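Local structure of collectin placenta 1 (Mus musculus, 2OX9) at residues 10-23 with 47-60. The protein acts as a scavenger receptor C-type lectin whose calcium-dependent carbohydrate-recognition domain binds glycans such as the leukocyte cell-surface structure Lewis(x). Numbering follows the deposited sequence.
With CA (calcium ion), chain L.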
ATOM      1  N   LYS A  10       5.616  -1.062 -14.425  1.00 16.87           N
ATOM      2  CA  LYS A  10       6.217   0.244 -14.671  1.00 18.59           C
ATOM      3  C   LYS A  10       7.549   0.316 -13.937  1.00 19.15           C
ATOM      4  O   LYS A  10       7.687  -0.219 -12.835  1.00 15.63           O
ATOM      5  CB  LYS A  10       5.330   1.369 -14.135  1.00 20.21           C
ATOM      6  CG  LYS A  10       3.917   1.434 -14.702  1.00 25.15           C
ATOM      7  CD  LYS A  10       3.915   1.782 -16.178  1.00 27.44           C
ATOM      8  CE  LYS A  10       2.511   2.140 -16.630  1.00 30.74           C
ATOM      9  NZ  LYS A  10       1.556   1.046 -16.298  1.00 33.90           N
ATOM     10  N   ASN A  11       8.519   1.001 -14.528  1.00 17.52           N
ATOM     11  CA  ASN A  11       9.812   1.127 -13.887  1.00 19.44           C
ATOM     12  C   ASN A  11      10.052   2.507 -13.273  1.00 18.31           C
ATOM     13  O   ASN A  11       9.604   3.533 -13.790  1.00 16.10           O
ATOM     14  CB  ASN A  11      10.929   0.815 -14.879  1.00 23.58           C
ATOM     15  CG  ASN A  11      11.093   1.893 -15.925  1.00 26.84           C
ATOM     16  OD1 ASN A  11      10.187   2.143 -16.723  1.00 28.42           O
ATOM     17  ND2 ASN A  11      12.252   2.546 -15.925  1.00 25.50           N
ATOM     18  N   PHE A  12      10.734   2.504 -12.137  1.00 16.06           N
ATOM     19  CA  PHE A  12      11.122   3.718 -11.426  1.00 15.51           C
ATOM     20  C   PHE A  12      12.459   3.323 -10.809  1.00 16.16           C
ATOM     21  O   PHE A  12      12.511   2.415  -9.992  1.00 14.38           O
ATOM     22  CB  PHE A  12      10.132   4.073 -10.323  1.00 16.44           C
ATOM     23  CG  PHE A  12      10.525   5.298  -9.546  1.00 18.19           C
ATOM     24  CD1 PHE A  12      10.614   6.533 -10.179  1.00 17.22           C
ATOM     25  CD2 PHE A  12      10.835   5.214  -8.193  1.00 17.30           C
ATOM     26  CE1 PHE A  12      11.009   7.670  -9.475  1.00 18.90           C
ATOM     27  CE2 PHE A  12      11.229   6.346  -7.479  1.00 15.03           C
ATOM     28  CZ  PHE A  12      11.317   7.571  -8.119  1.00 17.09           C
ATOM     29  N   THR A  13      13.529   4.016 -11.192  1.00 17.33           N
ATOM     30  CA  THR A  13      14.878   3.677 -10.739  1.00 18.42           C
ATOM     31  C   THR A  13      15.088   2.202 -11.070  1.00 19.71           C
ATOM     32  O   THR A  13      14.799   1.788 -12.198  1.00 20.81           O
ATOM     33  CB  THR A  13      15.105   3.943  -9.219  1.00 20.45           C
ATOM     34  OG1 THR A  13      14.219   3.141  -8.434  1.00 22.57           O
ATOM     35  CG2 THR A  13      14.875   5.408  -8.903  1.00 19.10           C
ATOM     36  N   ASP A  14      15.563   1.397 -10.121  1.00 18.98           N
ATOM     37  CA  ASP A  14      15.809  -0.020 -10.410  1.00 21.15           C
ATOM     38  C   ASP A  14      14.730  -0.974  -9.895  1.00 19.78           C
ATOM     39  O   ASP A  14      15.008  -2.137  -9.600  1.00 19.95           O
ATOM     40  CB  ASP A  14      17.177  -0.440  -9.855  1.00 22.23           C
ATOM     41  CG  ASP A  14      17.209  -0.468  -8.343  1.00 25.24           C
ATOM     42  OD1 ASP A  14      16.431   0.280  -7.712  1.00 25.06           O
ATOM     43  OD2 ASP A  14      18.027  -1.232  -7.784  1.00 26.27           O
ATOM     44  N   LYS A  15      13.500  -0.479  -9.800  1.00 17.50           N
ATOM     45  CA  LYS A  15      12.390  -1.287  -9.329  1.00 14.25           C
ATOM     46  C   LYS A  15      11.286  -1.331 -10.366  1.00 15.04           C
ATOM     47  O   LYS A  15      11.260  -0.513 -11.296  1.00 14.30           O
ATOM     48  CB  LYS A  15      11.834  -0.715  -8.024  1.00 18.30           C
ATOM     49  CG  LYS A  15      12.821  -0.722  -6.874  1.00 18.18           C
ATOM     50  CD  LYS A  15      13.457  -2.087  -6.706  1.00 19.73           C
ATOM     51  CE  LYS A  15      13.594  -2.429  -5.240  1.00 23.44           C
ATOM     52  NZ  LYS A  15      12.265  -2.455  -4.564  1.00 24.05           N
ATOM     53  N   CYS A  16      10.391  -2.304 -10.210  1.00 13.44           N
ATOM     54  CA  CYS A  16       9.256  -2.474 -11.108  1.00 15.26           C
ATOM     55  C   CYS A  16       7.991  -2.497 -10.275  1.00 13.49           C
ATOM     56  O   CYS A  16       7.934  -3.161  -9.237  1.00 12.45           O
ATOM     57  CB  CYS A  16       9.363  -3.782 -11.885  1.00 18.03           C
ATOM     58  SG  CYS A  16      10.820  -3.861 -12.961  1.00 24.92           S
ATOM     59  N   TYR A  17       6.971  -1.788 -10.747  1.00 12.06           N
ATOM     60  CA  TYR A  17       5.715  -1.705 -10.024  1.00  9.47           C
ATOM     61  C   TYR A  17       4.543  -2.122 -10.879  1.00 11.07           C
ATOM     62  O   TYR A  17       4.534  -1.905 -12.096  1.00  9.71           O
ATOM     63  CB  TYR A  17       5.470  -0.274  -9.544  1.00 11.82           C
ATOM     64  CG  TYR A  17       6.595   0.310  -8.722  1.00 10.32           C
ATOM     65  CD1 TYR A  17       7.795   0.687  -9.318  1.00 12.36           C
ATOM     66  CD2 TYR A  17       6.457   0.487  -7.346  1.00 14.17           C
ATOM     67  CE1 TYR A  17       8.832   1.230  -8.566  1.00 14.45           C
ATOM     68  CE2 TYR A  17       7.487   1.031  -6.584  1.00 14.19           C
ATOM     69  CZ  TYR A  17       8.672   1.401  -7.203  1.00 15.63           C
ATOM     70  OH  TYR A  17       9.688   1.950  -6.458  1.00 14.00           O
ATOM     71  N   TYR A  18       3.554  -2.713 -10.221  1.00  8.66           N
ATOM     72  CA  TYR A  18       2.340  -3.155 -10.877  1.00 12.88           C
ATOM     73  C   TYR A  18       1.157  -2.450 -10.216  1.00 11.81           C
ATOM     74  O   TYR A  18       0.883  -2.651  -9.029  1.00  9.13           O
ATOM     75  CB  TYR A  18       2.184  -4.674 -10.743  1.00 14.20           C
ATOM     76  CG  TYR A  18       0.883  -5.195 -11.318  1.00 17.13           C
ATOM     77  CD1 TYR A  18       0.618  -5.095 -12.683  1.00 19.53           C
ATOM     78  CD2 TYR A  18      -0.094  -5.760 -10.495  1.00 18.43           C
ATOM     79  CE1 TYR A  18      -0.588  -5.542 -13.216  1.00 20.98           C
ATOM     80  CE2 TYR A  18      -1.307  -6.213 -11.021  1.00 18.99           C
ATOM     81  CZ  TYR A  18      -1.546  -6.100 -12.381  1.00 21.76           C
ATOM     82  OH  TYR A  18      -2.740  -6.544 -12.918  1.00 24.25           O
ATOM     83  N   PHE A  19       0.470  -1.611 -10.983  1.00 13.47           N
ATOM     84  CA  PHE A  19      -0.693  -0.896 -10.477  1.00 12.74           C
ATOM     85  C   PHE A  19      -1.902  -1.713 -10.924  1.00 14.81           C
ATOM     86  O   PHE A  19      -2.339  -1.643 -12.071  1.00 16.77           O
ATOM     87  CB  PHE A  19      -0.705   0.523 -11.041  1.00 11.89           C
ATOM     88  CG  PHE A  19       0.490   1.330 -10.636  1.00 11.51           C
ATOM     89  CD1 PHE A  19       1.661   1.297 -11.393  1.00  8.92           C
ATOM     90  CD2 PHE A  19       0.462   2.094  -9.479  1.00 10.04           C
ATOM     91  CE1 PHE A  19       2.786   2.012 -11.002  1.00 11.61           C
ATOM     92  CE2 PHE A  19       1.579   2.818  -9.074  1.00 12.00           C
ATOM     93  CZ  PHE A  19       2.751   2.775  -9.841  1.00 10.13           C
ATOM     94  N   SER A  20      -2.411  -2.514  -9.993  1.00 14.21           N
ATOM     95  CA  SER A  20      -3.506  -3.437 -10.245  1.00 14.20           C
ATOM     96  C   SER A  20      -4.812  -2.932 -10.832  1.00 15.94           C
ATOM     97  O   SER A  20      -5.224  -1.793 -10.629  1.00 14.82           O
ATOM     98  CB  SER A  20      -3.846  -4.190  -8.960  1.00 13.40           C
ATOM     99  OG  SER A  20      -4.803  -3.472  -8.204  1.00 12.21           O
ATOM    100  N   LEU A  21      -5.447  -3.826 -11.581  1.00 17.64           N
ATOM    101  CA  LEU A  21      -6.752  -3.580 -12.154  1.00 17.91           C
ATOM    102  C   LEU A  21      -7.627  -4.472 -11.285  1.00 19.45           C
ATOM    103  O   LEU A  21      -8.852  -4.352 -11.271  1.00 17.51           O
ATOM    104  CB  LEU A  21      -6.809  -4.032 -13.609  1.00 20.35           C
ATOM    105  CG  LEU A  21      -5.992  -3.175 -14.577  1.00 23.28           C
ATOM    106  CD1 LEU A  21      -6.259  -3.640 -16.003  1.00 26.86           C
ATOM    107  CD2 LEU A  21      -6.371  -1.712 -14.416  1.00 22.66           C
ATOM    108  N   GLU A  22      -6.965  -5.364 -10.548  1.00 19.07           N
ATOM    109  CA  GLU A  22      -7.649  -6.283  -9.651  1.00 21.58           C
ATOM    110  C   GLU A  22      -8.009  -5.538  -8.369  1.00 20.97           C
ATOM    111  O   GLU A  22      -7.265  -4.662  -7.929  1.00 22.03           O
ATOM    112  CB  GLU A  22      -6.750  -7.480  -9.302  1.00 21.71           C
ATOM    113  CG  GLU A  22      -6.442  -8.445 -10.455  1.00 23.73           C
ATOM    114  CD  GLU A  22      -5.260  -8.008 -11.310  1.00 25.75           C
ATOM    115  OE1 GLU A  22      -4.763  -6.875 -11.123  1.00 25.71           O
ATOM    116  OE2 GLU A  22      -4.829  -8.803 -12.177  1.00 25.11           O
ATOM    117  N   LYS A  23      -9.152  -5.886  -7.785  1.00 21.56           N
ATOM    118  CA  LYS A  23      -9.615  -5.280  -6.534  1.00 22.45           C
ATOM    119  C   LYS A  23      -9.750  -6.427  -5.534  1.00 22.77           C
ATOM    120  O   LYS A  23     -10.462  -7.398  -5.807  1.00 24.43           O
ATOM    121  CB  LYS A  23     -10.976  -4.600  -6.731  1.00 25.04           C
ATOM    122  CG  LYS A  23     -11.012  -3.524  -7.821  1.00 28.74           C
ATOM    123  CD  LYS A  23     -12.335  -2.755  -7.787  1.00 29.67           C
ATOM    124  CE  LYS A  23     -12.517  -1.858  -9.007  1.00 30.69           C
ATOM    125  NZ  LYS A  23     -11.424  -0.856  -9.170  1.00 30.15           N
ATOM    126  N   GLU A  47      10.117  10.981  -3.345  1.00 13.70           N
ATOM    127  CA  GLU A  47      10.239  10.826  -4.794  1.00 15.10           C
ATOM    128  C   GLU A  47       9.473   9.602  -5.266  1.00 12.79           C
ATOM    129  O   GLU A  47       8.813   9.645  -6.302  1.00 13.19           O
ATOM    130  CB  GLU A  47      11.699  10.689  -5.227  1.00 18.03           C
ATOM    131  CG  GLU A  47      12.551  11.897  -4.930  1.00 23.96           C
ATOM    132  CD  GLU A  47      13.505  11.647  -3.789  1.00 26.15           C
ATOM    133  OE1 GLU A  47      13.037  11.234  -2.700  1.00 25.51           O
ATOM    134  OE2 GLU A  47      14.722  11.862  -3.985  1.00 25.09           O
ATOM    135  N   GLU A  48       9.561   8.513  -4.508  1.00 11.34           N
ATOM    136  CA  GLU A  48       8.849   7.295  -4.880  1.00 10.30           C
ATOM    137  C   GLU A  48       7.347   7.544  -4.700  1.00 10.58           C
ATOM    138  O   GLU A  48       6.527   7.067  -5.480  1.00  8.42           O
ATOM    139  CB  GLU A  48       9.297   6.110  -4.006  1.00 12.21           C
ATOM    140  CG  GLU A  48       8.683   4.775  -4.429  1.00 12.15           C
ATOM    141  CD  GLU A  48       9.147   3.597  -3.583  1.00 11.41           C
ATOM    142  OE1 GLU A  48       8.997   2.447  -4.046  1.00 15.42           O
ATOM    143  OE2 GLU A  48       9.644   3.810  -2.456  1.00 11.83           O
ATOM    144  N   GLN A  49       7.004   8.307  -3.668  1.00 10.13           N
ATOM    145  CA  GLN A  49       5.610   8.639  -3.376  1.00 12.33           C
ATOM    146  C   GLN A  49       4.986   9.457  -4.499  1.00 10.22           C
ATOM    147  O   GLN A  49       3.854   9.205  -4.907  1.00 10.66           O
ATOM    148  CB  GLN A  49       5.518   9.443  -2.067  1.00 11.59           C
ATOM    149  CG  GLN A  49       4.151  10.050  -1.795  1.00 15.00           C
ATOM    150  CD  GLN A  49       3.065   9.008  -1.641  1.00 17.96           C
ATOM    151  OE1 GLN A  49       3.226   8.020  -0.920  1.00 17.46           O
ATOM    152  NE2 GLN A  49       1.940   9.230  -2.307  1.00 19.53           N
ATOM    153  N   GLN A  50       5.726  10.453  -4.972  1.00 12.32           N
ATOM    154  CA  GLN A  50       5.260  11.322  -6.041  1.00 14.84           C
ATOM    155  C   GLN A  50       5.054  10.551  -7.338  1.00 14.04           C
ATOM    156  O   GLN A  50       4.057  10.756  -8.038  1.00 14.62           O
ATOM    157  CB  GLN A  50       6.264  12.446  -6.284  1.00 17.28           C
ATOM    158  CG  GLN A  50       5.778  13.835  -5.875  1.00 26.34           C
ATOM    159  CD  GLN A  50       4.465  14.227  -6.541  1.00 27.53           C
ATOM    160  OE1 GLN A  50       4.331  14.178  -7.767  1.00 30.86           O
ATOM    161  NE2 GLN A  50       3.486  14.621  -5.730  1.00 30.05           N
ATOM    162  N   TRP A  51       6.007   9.686  -7.664  1.00 12.53           N
ATOM    163  CA  TRP A  51       5.933   8.882  -8.882  1.00 11.80           C
ATOM    164  C   TRP A  51       4.724   7.951  -8.786  1.00 12.49           C
ATOM    165  O   TRP A  51       4.012   7.733  -9.767  1.00 10.71           O
ATOM    166  CB  TRP A  51       7.209   8.053  -9.039  1.00 13.04           C
ATOM    167  CG  TRP A  51       7.279   7.278 -10.315  1.00 10.90           C
ATOM    168  CD1 TRP A  51       7.632   7.749 -11.545  1.00 10.87           C
ATOM    169  CD2 TRP A  51       6.953   5.900 -10.490  1.00 11.29           C
ATOM    170  NE1 TRP A  51       7.548   6.746 -12.481  1.00 10.84           N
ATOM    171  CE2 TRP A  51       7.128   5.599 -11.861  1.00 11.92           C
ATOM    172  CE3 TRP A  51       6.524   4.886  -9.623  1.00  9.19           C
ATOM    173  CZ2 TRP A  51       6.886   4.330 -12.385  1.00 10.68           C
ATOM    174  CZ3 TRP A  51       6.283   3.617 -10.148  1.00 11.63           C
ATOM    175  CH2 TRP A  51       6.464   3.353 -11.513  1.00  9.69           C
ATOM    176  N   ILE A  52       4.492   7.399  -7.597  1.00 10.46           N
ATOM    177  CA  ILE A  52       3.358   6.503  -7.406  1.00 11.00           C
ATOM    178  C   ILE A  52       2.048   7.271  -7.525  1.00 11.19           C
ATOM    179  O   ILE A  52       1.080   6.777  -8.117  1.00  9.27           O
ATOM    180  CB  ILE A  52       3.424   5.800  -6.030  1.00 11.12           C
ATOM    181  CG1 ILE A  52       4.478   4.695  -6.072  1.00 12.67           C
ATOM    182  CG2 ILE A  52       2.061   5.205  -5.664  1.00 14.29           C
ATOM    183  CD1 ILE A  52       4.680   3.989  -4.734  1.00 11.70           C
ATOM    184  N   LYS A  53       2.034   8.486  -6.974  1.00 11.59           N
ATOM    185  CA  LYS A  53       0.852   9.336  -6.999  1.00 13.46           C
ATOM    186  C   LYS A  53       0.315   9.558  -8.415  1.00 12.75           C
ATOM    187  O   LYS A  53      -0.889   9.487  -8.655  1.00 13.72           O
ATOM    188  CB  LYS A  53       1.172  10.695  -6.361  1.00 15.20           C
ATOM    189  CG  LYS A  53       0.025  11.688  -6.419  1.00 20.36           C
ATOM    190  CD  LYS A  53       0.505  13.099  -6.167  1.00 23.27           C
ATOM    191  CE  LYS A  53      -0.591  14.107  -6.453  1.00 24.42           C
ATOM    192  NZ  LYS A  53      -0.148  15.487  -6.144  1.00 26.16           N
ATOM    193  N   LYS A  54       1.205   9.814  -9.361  1.00 12.53           N
ATOM    194  CA  LYS A  54       0.758  10.069 -10.724  1.00 13.48           C
ATOM    195  C   LYS A  54       0.225   8.846 -11.467  1.00 12.18           C
ATOM    196  O   LYS A  54      -0.448   8.981 -12.493  1.00 11.63           O
ATOM    197  CB  LYS A  54       1.875  10.755 -11.505  1.00 13.25           C
ATOM    198  CG  LYS A  54       2.052  12.217 -11.089  1.00 21.67           C
ATOM    199  CD  LYS A  54       3.456  12.700 -11.344  1.00 25.52           C
ATOM    200  CE  LYS A  54       3.667  14.106 -10.814  1.00 28.91           C
ATOM    201  NZ  LYS A  54       5.125  14.444 -10.764  1.00 27.38           N
ATOM    202  N   HIS A  55       0.518   7.658 -10.948  1.00  9.75           N
ATOM    203  CA  HIS A  55       0.033   6.423 -11.553  1.00 10.37           C
ATOM    204  C   HIS A  55      -1.226   5.894 -10.869  1.00 12.29           C
ATOM    205  O   HIS A  55      -1.750   4.844 -11.251  1.00 12.68           O
ATOM    206  CB  HIS A  55       1.093   5.328 -11.485  1.00 12.10           C
ATOM    207  CG  HIS A  55       2.154   5.454 -12.525  1.00 14.90           C
ATOM    208  ND1 HIS A  55       3.320   6.156 -12.317  1.00 16.14           N
ATOM    209  CD2 HIS A  55       2.212   4.994 -13.797  1.00 13.81           C
ATOM    210  CE1 HIS A  55       4.051   6.125 -13.416  1.00 12.79           C
ATOM    211  NE2 HIS A  55       3.401   5.425 -14.329  1.00 15.47           N
ATOM    212  N   THR A  56      -1.704   6.604  -9.854  1.00 10.79           N
ATOM    213  CA  THR A  56      -2.877   6.144  -9.140  1.00 12.52           C
ATOM    214  C   THR A  56      -4.006   7.159  -8.996  1.00 14.11           C
ATOM    215  O   THR A  56      -4.878   6.981  -8.156  1.00 15.87           O
ATOM    216  CB  THR A  56      -2.506   5.603  -7.718  1.00 10.81           C
ATOM    217  OG1 THR A  56      -1.742   6.577  -6.997  1.00 12.85           O
ATOM    218  CG2 THR A  56      -1.700   4.328  -7.827  1.00 13.32           C
ATOM    219  N   VAL A  57      -4.007   8.217  -9.801  1.00 12.83           N
ATOM    220  CA  VAL A  57      -5.103   9.169  -9.695  1.00 17.04           C
ATOM    221  C   VAL A  57      -6.369   8.431 -10.135  1.00 15.85           C
ATOM    222  O   VAL A  57      -6.345   7.626 -11.061  1.00 17.38           O
ATOM    223  CB  VAL A  57      -4.848  10.456 -10.546  1.00 19.33           C
ATOM    224  CG1 VAL A  57      -3.786  10.198 -11.589  1.00 21.05           C
ATOM    225  CG2 VAL A  57      -6.137  10.930 -11.196  1.00 19.05           C
ATOM    226  N   GLY A  58      -7.464   8.679  -9.436  1.00 14.25           N
ATOM    227  CA  GLY A  58      -8.711   8.011  -9.752  1.00 17.28           C
ATOM    228  C   GLY A  58      -9.477   7.727  -8.472  1.00 19.95           C
ATOM    229  O   GLY A  58      -8.948   7.912  -7.373  1.00 19.30           O
ATOM    230  N   ARG A  59     -10.719   7.269  -8.606  1.00 19.93           N
ATOM    231  CA  ARG A  59     -11.552   6.993  -7.442  1.00 23.90           C
ATOM    232  C   ARG A  59     -11.131   5.793  -6.602  1.00 22.07           C
ATOM    233  O   ARG A  59     -11.378   5.766  -5.400  1.00 22.15           O
ATOM    234  CB  ARG A  59     -13.012   6.818  -7.870  1.00 26.12           C
ATOM    235  CG  ARG A  59     -13.180   5.930  -9.086  1.00 31.89           C
ATOM    236  CD  ARG A  59     -14.640   5.810  -9.493  1.00 33.93           C
ATOM    237  NE  ARG A  59     -14.776   5.374 -10.881  1.00 37.51           N
ATOM    238  CZ  ARG A  59     -15.904   4.917 -11.416  1.00 38.42           C
ATOM    239  NH1 ARG A  59     -17.005   4.832 -10.679  1.00 39.59           N
ATOM    240  NH2 ARG A  59     -15.934   4.547 -12.691  1.00 39.20           N
ATOM    241  N   GLU A  60     -10.511   4.795  -7.216  1.00 22.37           N
ATOM    242  CA  GLU A  60     -10.101   3.626  -6.446  1.00 23.97           C
ATOM    243  C   GLU A  60      -8.930   3.915  -5.514  1.00 21.79           C
ATOM    244  O   GLU A  60      -8.098   4.783  -5.792  1.00 22.11           O
ATOM    245  CB  GLU A  60      -9.750   2.456  -7.373  1.00 27.43           C
ATOM    246  CG  GLU A  60      -8.841   2.807  -8.539  1.00 33.88           C
ATOM    247  CD  GLU A  60      -9.602   3.390  -9.721  1.00 35.00           C
ATOM    248  OE1 GLU A  60     -10.448   2.672 -10.296  1.00 38.74           O
ATOM    249  OE2 GLU A  60      -9.356   4.560 -10.073  1.00 35.75           O
TER
HETATM  250 CA    CA L 804       9.962   0.928  -2.306  1.00 15.06          CA
HETATM  251  O   HOH W   1      -9.289  -0.309 -11.481  1.00 22.54           O
HETATM  252  O   HOH W   2      12.086   1.186  -2.963  1.00 23.42           O
HETATM  253  O   HOH W   3      10.884  -0.833  -1.011  1.00 13.64           O
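With chi1 at 178° in Phe12 and -175° in Trp51, both side chains swing CG opposite the backbone nitrogen and run antiparallel alongside one another. They form an offset stack, centroids of the Phe12 ring and the five-membered ring of Trp51 4.4 Å apart and planes at 24°, with Phe12 CB over the centre of the indole's six-membered ring. The indole's opposite face receives His55 CE1, while Lys10 CB abuts its edge at CH2. At its far corner, Trp51 CZ3 stands 3.4 Å from Tyr17 CD1, over one face of the Tyr17 ring, and lies at the edge of the Phe19 ring. Onto a face of Phe19 comes His55 CB, 3.5 Å from the ring centroid; the imidazole is held by a nearly straight bond from ND1 to Trp51 O. Five rings thus join the N-terminal hairpin to helix 46-54 and the residue that follows it in this C-type lectin fold. Beside them, the extended Glu48 chain brings OE1 to the edge of Tyr17, whose OH donates to it at 2.6 Å from above the carboxylate plane. Glu48 OE1 also binds the calcium ion at 2.5 Å, in a site completed by Phe42 O, Asn44, Glu129 and two waters. Metal and hydroxyl together grip one carboxylate oxygen, placing Tyr17 as a second-shell residue that probably helps to fix this calcium-binding carboxylate's orientation and, with the metal, to stabilise its negative charge.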